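Local atomic coordinates of serine protease pet (Escherichia coli, PDB entry 4OM9), a protein that probably acts as a secreted serine protease and enterotoxin of enteroaggregative Escherichia coli, released through the autotransporter pathway. Residues S799-N804 with S814-L819; E842-N847 with N866-A871; P898-K903 with G929-T934. All blocks are in the same frame, centred on the assembly; numbering follows the deposited sequence.

All three contacts follow strand 794-796 in series, toward the C-terminal end of the beta-helical passenger. Contact 1 is buried, leucine and methionine side chains closing beside one straight backbone bond. Contact 2 lies at the surface, where the backbones meet mainly through van der Waals and weak CA-H...O approaches. Contact 3, partly buried, brings a proline and a turn at Ser931 together with a lysine and the edge of Trp933. Contacts 1 and 2 share a probable backbone bond, Thr844 N to Leu819 O, and Leu819 packs on Leu843. The Lys867 ammonium ties contact 2 to contact 3, meeting Glu899 in a salt bridge and also Pro898 O. Contacts 1 and 3 stay about 12 Å apart at their nearest atoms.

Contact 1: S799-N804 with S814-L819; sequences SSLAMN and SELKKL
Leu801 and Leu816 meet side chain to side chain, crossing at about a right angle. Along Leu801, CB sits 3.7 Å from both Leu816 CD2 and the backbone O of Lys818. Its CG lies anti to the backbone N (chi1 -168°), beside the carbonyl carbon. From there the CD2 branch reaches Leu816 CD2 at 3.5 Å. Both leucines also rest on Ile794 of strand 794-796, which extends this apolar patch past the two segments. The other branch of Leu816, CD1, lies 3.6 Å from the backbone O of Ser799. That same oxygen takes the N-H of Lys818 at 3.0 Å, an almost linear bond (176° at the hydrogen) with the donor 22° from the carbonyl plane. Lys817 CB crowds it as well, 3.1 Å from Ser799 O, and the rest of that side chain turns out from the contact. Further along, Met803 bends at chi2 and chi3 and lays its CE 3.7 Å from Leu819 CD2, again with the side chains crossing near a right angle. Buried aliphatic side chains stacked from one run of backbone to the next, with the runs in parallel register, are characteristic of the interior of the right-handed beta-helix of autotransporter passengers.

Contact 2: E842-N847 with N866-A871; sequences ELTTSN and NKLEGA
Thr844 and Glu869 bring their backbones within 4.0 Å, CA to CA, where the two segments run the same way at 20° to each other. The spacing slips by one residue further on, as Ser846 falls nearest Gly870. Two weak CA-H...O contacts lie at the centre, Glu869 CA to Leu843 O and Thr844 CA to Leu868 O, but these two carbonyl oxygens are modelled too close together for the detail to be relied on. Glu869 runs its CG beside the first of them, 3.3 Å from Leu843 O; with the chain bent at chi2 (68°), CD also lies close to that oxygen. Its carboxylate OE1 is buried here with no polar partner in the model. Leu868 and Glu842, by contrast, lie side by side pointing the same way, with Leu868 CD2 3.7 Å from Glu842 OE2. Leu868 CG touches Thr844 CG2 at 4.1 Å, while Thr844 OG1 bonds to the Glu842 backbone O from well above its carbonyl plane. Gly870, bare of side chain, lets its CA come within 3.2 Å of Thr845 O. The roughly parallel backbones are consistent with successive coils near the C-terminal end of the autotransporter beta-helix, here without regular strand pairing.

Contact 3: P898-K903 with G929-T934; sequences PENTSK and GKSVWT
Gly929 O is the polar atom on which the groups converge: the N-H of Glu899 reaches it at a bent angle, over a modelled distance too short to trust, and Pro898 offers a CA-H...O contact with its CA 3.4 Å from Gly929 O (130° at the hydrogen). Two residues on, Ser931 is the centre of an inverse gamma turn, the kink with which 929-934 passes from this carbonyl toward Trp933 in the last, irregular part of the beta-helical passenger. The Ser931 hydroxyl lies within bonding reach of the backbone O of Ala897, just ahead of Pro898, and Ser931 and Ala897 are also joined through their backbones. The same OG packs 3.3 Å from Asn900 CB. Lys930 lays its CG beside Pro898, 4.1 Å from Pro898 CA. Lys903 comes in from the far end of its segment. Bends at chi2 and chi3 turn CD and CE, and NZ ends 3.9 Å from Ser931 CB, while NZ hydrogen-bonds to the backbone O of Gln924. The Trp933 ring stacks edge-to-face with Phe906, and across the contact Lys903 O lies near the ring plane at its edge, 4.2 Å from Trp933 CZ2.

Contact 1: S799-N804 with S814-L819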
# COMPACT_ATOMS: atom_id res chain seq x y z
N SER A 799 -36.61 -8.47 14.64
CA SER A 799 -35.88 -8.66 13.39
C SER A 799 -36.74 -9.19 12.24
O SER A 799 -37.75 -9.85 12.47
CB SER A 799 -34.70 -9.59 13.63
OG SER A 799 -34.09 -9.31 14.88
N SER A 800 -36.32 -8.90 11.02
CA SER A 800 -36.97 -9.41 9.82
C SER A 800 -36.43 -10.78 9.43
O SER A 800 -35.49 -11.27 10.05
CB SER A 800 -36.79 -8.42 8.66
OG SER A 800 -37.27 -7.13 8.99
N LEU A 801 -37.01 -11.39 8.40
CA LEU A 801 -36.49 -12.65 7.88
C LEU A 801 -36.98 -12.98 6.47
O LEU A 801 -38.04 -13.58 6.31
CB LEU A 801 -36.84 -13.81 8.82
CG LEU A 801 -36.09 -15.10 8.50
CD1 LEU A 801 -34.58 -14.81 8.39
CD2 LEU A 801 -36.36 -16.18 9.53
N ALA A 802 -36.21 -12.61 5.46
CA ALA A 802 -36.56 -12.93 4.08
C ALA A 802 -36.35 -14.42 3.83
O ALA A 802 -35.51 -15.05 4.46
CB ALA A 802 -35.75 -12.11 3.11
N MET A 803 -37.15 -15.00 2.93
CA MET A 803 -37.10 -16.44 2.69
C MET A 803 -37.38 -16.84 1.25
O MET A 803 -38.23 -17.70 1.00
CB MET A 803 -38.11 -17.18 3.57
CG MET A 803 -38.29 -16.65 4.98
SD MET A 803 -37.13 -17.33 6.16
CE MET A 803 -38.30 -17.99 7.36
N ASN A 804 -36.69 -16.23 0.29
CA ASN A 804 -36.84 -16.68 -1.09
C ASN A 804 -36.22 -18.05 -1.24
O ASN A 804 -35.03 -18.17 -1.54
CB ASN A 804 -36.20 -15.70 -2.07
CG ASN A 804 -36.98 -14.42 -2.20
OD1 ASN A 804 -37.61 -13.97 -1.25
ND2 ASN A 804 -36.95 -13.83 -3.39
N SER A 814 -38.55 -20.48 18.72
CA SER A 814 -38.14 -19.24 18.07
C SER A 814 -39.23 -18.18 18.14
O SER A 814 -40.35 -18.40 17.67
CB SER A 814 -37.77 -19.52 16.61
OG SER A 814 -37.23 -20.82 16.46
N GLU A 815 -38.93 -17.03 18.75
CA GLU A 815 -39.87 -15.91 18.73
C GLU A 815 -39.32 -14.78 17.86
O GLU A 815 -38.57 -13.92 18.29
CB GLU A 815 -40.19 -15.40 20.15
CG GLU A 815 -39.01 -15.05 21.05
CD GLU A 815 -39.45 -14.57 22.42
OE1 GLU A 815 -39.61 -15.42 23.33
OE2 GLU A 815 -39.64 -13.35 22.59
N LEU A 816 -39.71 -14.83 16.59
CA LEU A 816 -39.24 -13.92 15.56
C LEU A 816 -40.23 -12.78 15.31
O LEU A 816 -41.45 -12.98 15.40
CB LEU A 816 -39.00 -14.69 14.27
CG LEU A 816 -38.62 -13.92 13.02
CD1 LEU A 816 -37.26 -13.30 13.22
CD2 LEU A 816 -38.63 -14.85 11.84
N LYS A 817 -39.72 -11.60 15.00
CA LYS A 817 -40.60 -10.47 14.72
C LYS A 817 -41.35 -10.65 13.40
O LYS A 817 -42.51 -11.05 13.40
CB LYS A 817 -39.81 -9.16 14.70
CG LYS A 817 -40.59 -7.95 14.21
CD LYS A 817 -41.69 -7.55 15.16
CE LYS A 817 -42.33 -6.26 14.69
NZ LYS A 817 -41.29 -5.25 14.37
N LYS A 818 -40.70 -10.39 12.27
CA LYS A 818 -41.38 -10.40 10.98
C LYS A 818 -40.85 -11.49 10.05
O LYS A 818 -39.72 -11.94 10.19
CB LYS A 818 -41.26 -9.04 10.31
CG LYS A 818 -42.06 -7.96 11.02
CD LYS A 818 -41.75 -6.56 10.51
CE LYS A 818 -42.68 -5.53 11.16
NZ LYS A 818 -42.26 -4.13 10.89
N LEU A 819 -41.69 -11.91 9.10
CA LEU A 819 -41.35 -13.04 8.24
C LEU A 819 -42.04 -12.95 6.88
O LEU A 819 -43.25 -12.76 6.79
CB LEU A 819 -41.73 -14.36 8.94
CG LEU A 819 -41.11 -15.70 8.53
CD1 LEU A 819 -41.54 -16.80 9.50
CD2 LEU A 819 -41.43 -16.12 7.10

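Contact 2: E842-N847 with N866-A871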
# COMPACT_ATOMS: atom_id res chain seq x y z
N GLU A 842 -45.93 -10.57 11.54
CA GLU A 842 -46.30 -10.09 10.25
C GLU A 842 -45.88 -11.16 9.30
O GLU A 842 -45.09 -10.96 8.42
CB GLU A 842 -45.65 -8.75 9.94
CG GLU A 842 -46.02 -8.21 8.57
CD GLU A 842 -46.09 -6.72 8.52
OE1 GLU A 842 -46.01 -6.08 9.57
OE2 GLU A 842 -46.24 -6.17 7.42
N LEU A 843 -46.42 -12.33 9.52
CA LEU A 843 -46.11 -13.50 8.70
C LEU A 843 -46.84 -13.47 7.37
O LEU A 843 -47.98 -13.93 7.26
CB LEU A 843 -46.45 -14.79 9.45
CG LEU A 843 -46.20 -16.11 8.71
CD1 LEU A 843 -44.84 -16.11 8.04
CD2 LEU A 843 -46.30 -17.27 9.68
N THR A 844 -46.17 -12.95 6.35
CA THR A 844 -46.76 -12.79 5.03
C THR A 844 -46.27 -13.88 4.07
O THR A 844 -45.74 -13.57 3.00
CB THR A 844 -46.43 -11.41 4.43
OG1 THR A 844 -46.30 -10.45 5.49
CG2 THR A 844 -47.50 -10.96 3.46
N THR A 845 -46.44 -15.14 4.44
CA THR A 845 -45.95 -16.25 3.61
C THR A 845 -46.70 -16.34 2.29
O THR A 845 -47.91 -16.56 2.25
CB THR A 845 -46.06 -17.59 4.34
OG1 THR A 845 -45.97 -18.66 3.39
CG2 THR A 845 -47.37 -17.70 5.11
N SER A 846 -45.96 -16.18 1.20
CA SER A 846 -46.55 -16.13 -0.13
C SER A 846 -46.56 -17.48 -0.84
O SER A 846 -46.95 -17.56 -2.01
CB SER A 846 -45.83 -15.10 -1.01
OG SER A 846 -46.32 -15.13 -2.34
N ASN A 847 -46.14 -18.53 -0.14
CA ASN A 847 -46.21 -19.89 -0.69
C ASN A 847 -45.94 -21.00 0.31
O ASN A 847 -46.11 -20.83 1.52
CB ASN A 847 -45.24 -20.03 -1.87
CG ASN A 847 -45.77 -20.91 -2.98
OD1 ASN A 847 -45.58 -22.13 -2.97
ND2 ASN A 847 -46.44 -20.30 -3.96
N ASN A 866 -50.05 -11.23 14.68
CA ASN A 866 -50.67 -10.03 14.10
C ASN A 866 -50.91 -10.12 12.58
O ASN A 866 -50.84 -9.11 11.88
CB ASN A 866 -49.82 -8.80 14.42
CG ASN A 866 -49.97 -8.37 15.87
OD1 ASN A 866 -51.08 -8.26 16.39
ND2 ASN A 866 -48.84 -8.14 16.54
N LYS A 867 -51.17 -11.33 12.11
CA LYS A 867 -51.83 -11.57 10.82
C LYS A 867 -51.10 -11.07 9.57
O LYS A 867 -49.87 -11.00 9.54
CB LYS A 867 -53.24 -10.97 10.85
CG LYS A 867 -54.27 -11.81 11.60
CD LYS A 867 -54.09 -11.75 13.11
CE LYS A 867 -54.40 -10.37 13.66
NZ LYS A 867 -55.85 -10.03 13.54
N LEU A 868 -51.89 -10.75 8.55
CA LEU A 868 -51.42 -10.45 7.20
C LEU A 868 -50.62 -11.61 6.62
O LEU A 868 -49.43 -11.75 6.89
CB LEU A 868 -50.58 -9.17 7.17
CG LEU A 868 -50.04 -8.81 5.78
CD1 LEU A 868 -51.17 -8.73 4.76
CD2 LEU A 868 -49.26 -7.51 5.81
N GLU A 869 -51.29 -12.45 5.84
CA GLU A 869 -50.65 -13.60 5.22
C GLU A 869 -50.69 -13.50 3.69
O GLU A 869 -51.00 -12.43 3.16
CB GLU A 869 -51.31 -14.90 5.69
CG GLU A 869 -50.95 -15.31 7.11
CD GLU A 869 -51.51 -14.38 8.17
OE1 GLU A 869 -51.05 -14.45 9.33
OE2 GLU A 869 -52.40 -13.57 7.86
N GLY A 870 -50.39 -14.60 3.00
CA GLY A 870 -50.25 -14.56 1.55
C GLY A 870 -51.00 -15.62 0.76
O GLY A 870 -51.82 -16.35 1.32
N ALA A 871 -50.71 -15.70 -0.53
CA ALA A 871 -51.42 -16.61 -1.44
C ALA A 871 -50.76 -17.99 -1.53
O ALA A 871 -49.55 -18.12 -1.34
CB ALA A 871 -51.51 -15.98 -2.83

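Contact 3: P898-K903 with G929-T934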
# COMPACT_ATOMS: atom_id res chain seq x y z
N PRO A 898 -55.65 -14.03 15.33
CA PRO A 898 -56.98 -13.49 15.69
C PRO A 898 -57.72 -12.81 14.54
O PRO A 898 -57.14 -11.99 13.83
CB PRO A 898 -56.65 -12.48 16.80
CG PRO A 898 -55.20 -12.18 16.65
CD PRO A 898 -54.59 -13.45 16.16
N GLU A 899 -58.99 -13.16 14.37
CA GLU A 899 -59.88 -12.60 13.35
C GLU A 899 -59.38 -12.84 11.92
O GLU A 899 -60.13 -13.32 11.07
CB GLU A 899 -60.09 -11.10 13.58
CG GLU A 899 -60.69 -10.35 12.40
CD GLU A 899 -59.66 -9.54 11.64
OE1 GLU A 899 -58.63 -9.17 12.25
OE2 GLU A 899 -59.88 -9.26 10.44
N ASN A 900 -58.12 -12.48 11.67
CA ASN A 900 -57.42 -12.74 10.41
C ASN A 900 -57.97 -11.96 9.22
O ASN A 900 -59.17 -11.71 9.12
CB ASN A 900 -57.43 -14.24 10.09
CG ASN A 900 -56.27 -14.64 9.21
OD1 ASN A 900 -55.24 -13.97 9.17
ND2 ASN A 900 -56.44 -15.74 8.48
N THR A 901 -57.07 -11.58 8.33
CA THR A 901 -57.43 -10.88 7.10
C THR A 901 -58.33 -11.77 6.26
O THR A 901 -59.41 -11.36 5.84
CB THR A 901 -56.19 -10.49 6.28
OG1 THR A 901 -55.18 -9.98 7.15
CG2 THR A 901 -56.55 -9.43 5.25
N SER A 902 -57.88 -13.00 6.03
CA SER A 902 -58.68 -13.98 5.31
C SER A 902 -58.50 -15.37 5.89
O SER A 902 -58.31 -15.54 7.10
CB SER A 902 -58.32 -13.99 3.82
OG SER A 902 -58.64 -12.75 3.22
N LYS A 903 -58.57 -16.37 5.02
CA LYS A 903 -58.56 -17.77 5.45
C LYS A 903 -57.85 -18.62 4.41
O LYS A 903 -57.10 -19.54 4.75
CB LYS A 903 -59.98 -18.27 5.66
CG LYS A 903 -60.07 -19.69 6.17
CD LYS A 903 -60.17 -19.72 7.69
CE LYS A 903 -61.44 -19.02 8.18
NZ LYS A 903 -61.51 -18.96 9.67
N GLY A 929 -61.53 -15.18 17.74
CA GLY A 929 -61.07 -14.76 16.43
C GLY A 929 -59.83 -15.50 15.95
O GLY A 929 -59.53 -15.51 14.76
N LYS A 930 -59.11 -16.12 16.88
CA LYS A 930 -57.93 -16.89 16.52
C LYS A 930 -58.30 -18.05 15.60
O LYS A 930 -58.80 -19.08 16.04
CB LYS A 930 -57.23 -17.41 17.78
CG LYS A 930 -56.67 -16.31 18.68
CD LYS A 930 -56.25 -16.86 20.03
CE LYS A 930 -55.62 -15.78 20.90
NZ LYS A 930 -54.31 -15.31 20.37
N SER A 931 -58.08 -17.85 14.30
CA SER A 931 -58.42 -18.84 13.29
C SER A 931 -57.43 -20.00 13.32
O SER A 931 -56.43 -19.97 12.62
CB SER A 931 -58.44 -18.21 11.90
OG SER A 931 -58.44 -16.79 11.99
N VAL A 932 -57.72 -21.02 14.11
CA VAL A 932 -56.78 -22.14 14.27
C VAL A 932 -56.97 -23.22 13.21
O VAL A 932 -57.81 -23.10 12.32
CB VAL A 932 -56.92 -22.79 15.65
CG1 VAL A 932 -56.82 -21.74 16.75
CG2 VAL A 932 -58.23 -23.55 15.76
N TRP A 933 -56.17 -24.27 13.33
CA TRP A 933 -56.25 -25.45 12.46
C TRP A 933 -56.27 -26.72 13.34
O TRP A 933 -55.54 -26.78 14.33
CB TRP A 933 -55.06 -25.47 11.49
CG TRP A 933 -55.29 -24.80 10.14
CD1 TRP A 933 -55.45 -25.42 8.94
CD2 TRP A 933 -55.35 -23.38 9.86
NE1 TRP A 933 -55.62 -24.50 7.93
CE2 TRP A 933 -55.56 -23.25 8.47
CE3 TRP A 933 -55.26 -22.23 10.64
CZ2 TRP A 933 -55.69 -22.00 7.85
CZ3 TRP A 933 -55.38 -21.00 10.02
CH2 TRP A 933 -55.59 -20.89 8.64
N THR A 934 -57.09 -27.71 13.00
CA THR A 934 -57.17 -28.93 13.81
C THR A 934 -56.73 -30.20 13.06
O THR A 934 -55.93 -30.12 12.13
CB THR A 934 -58.58 -29.15 14.37
OG1 THR A 934 -58.57 -30.27 15.26
CG2 THR A 934 -59.58 -29.41 13.25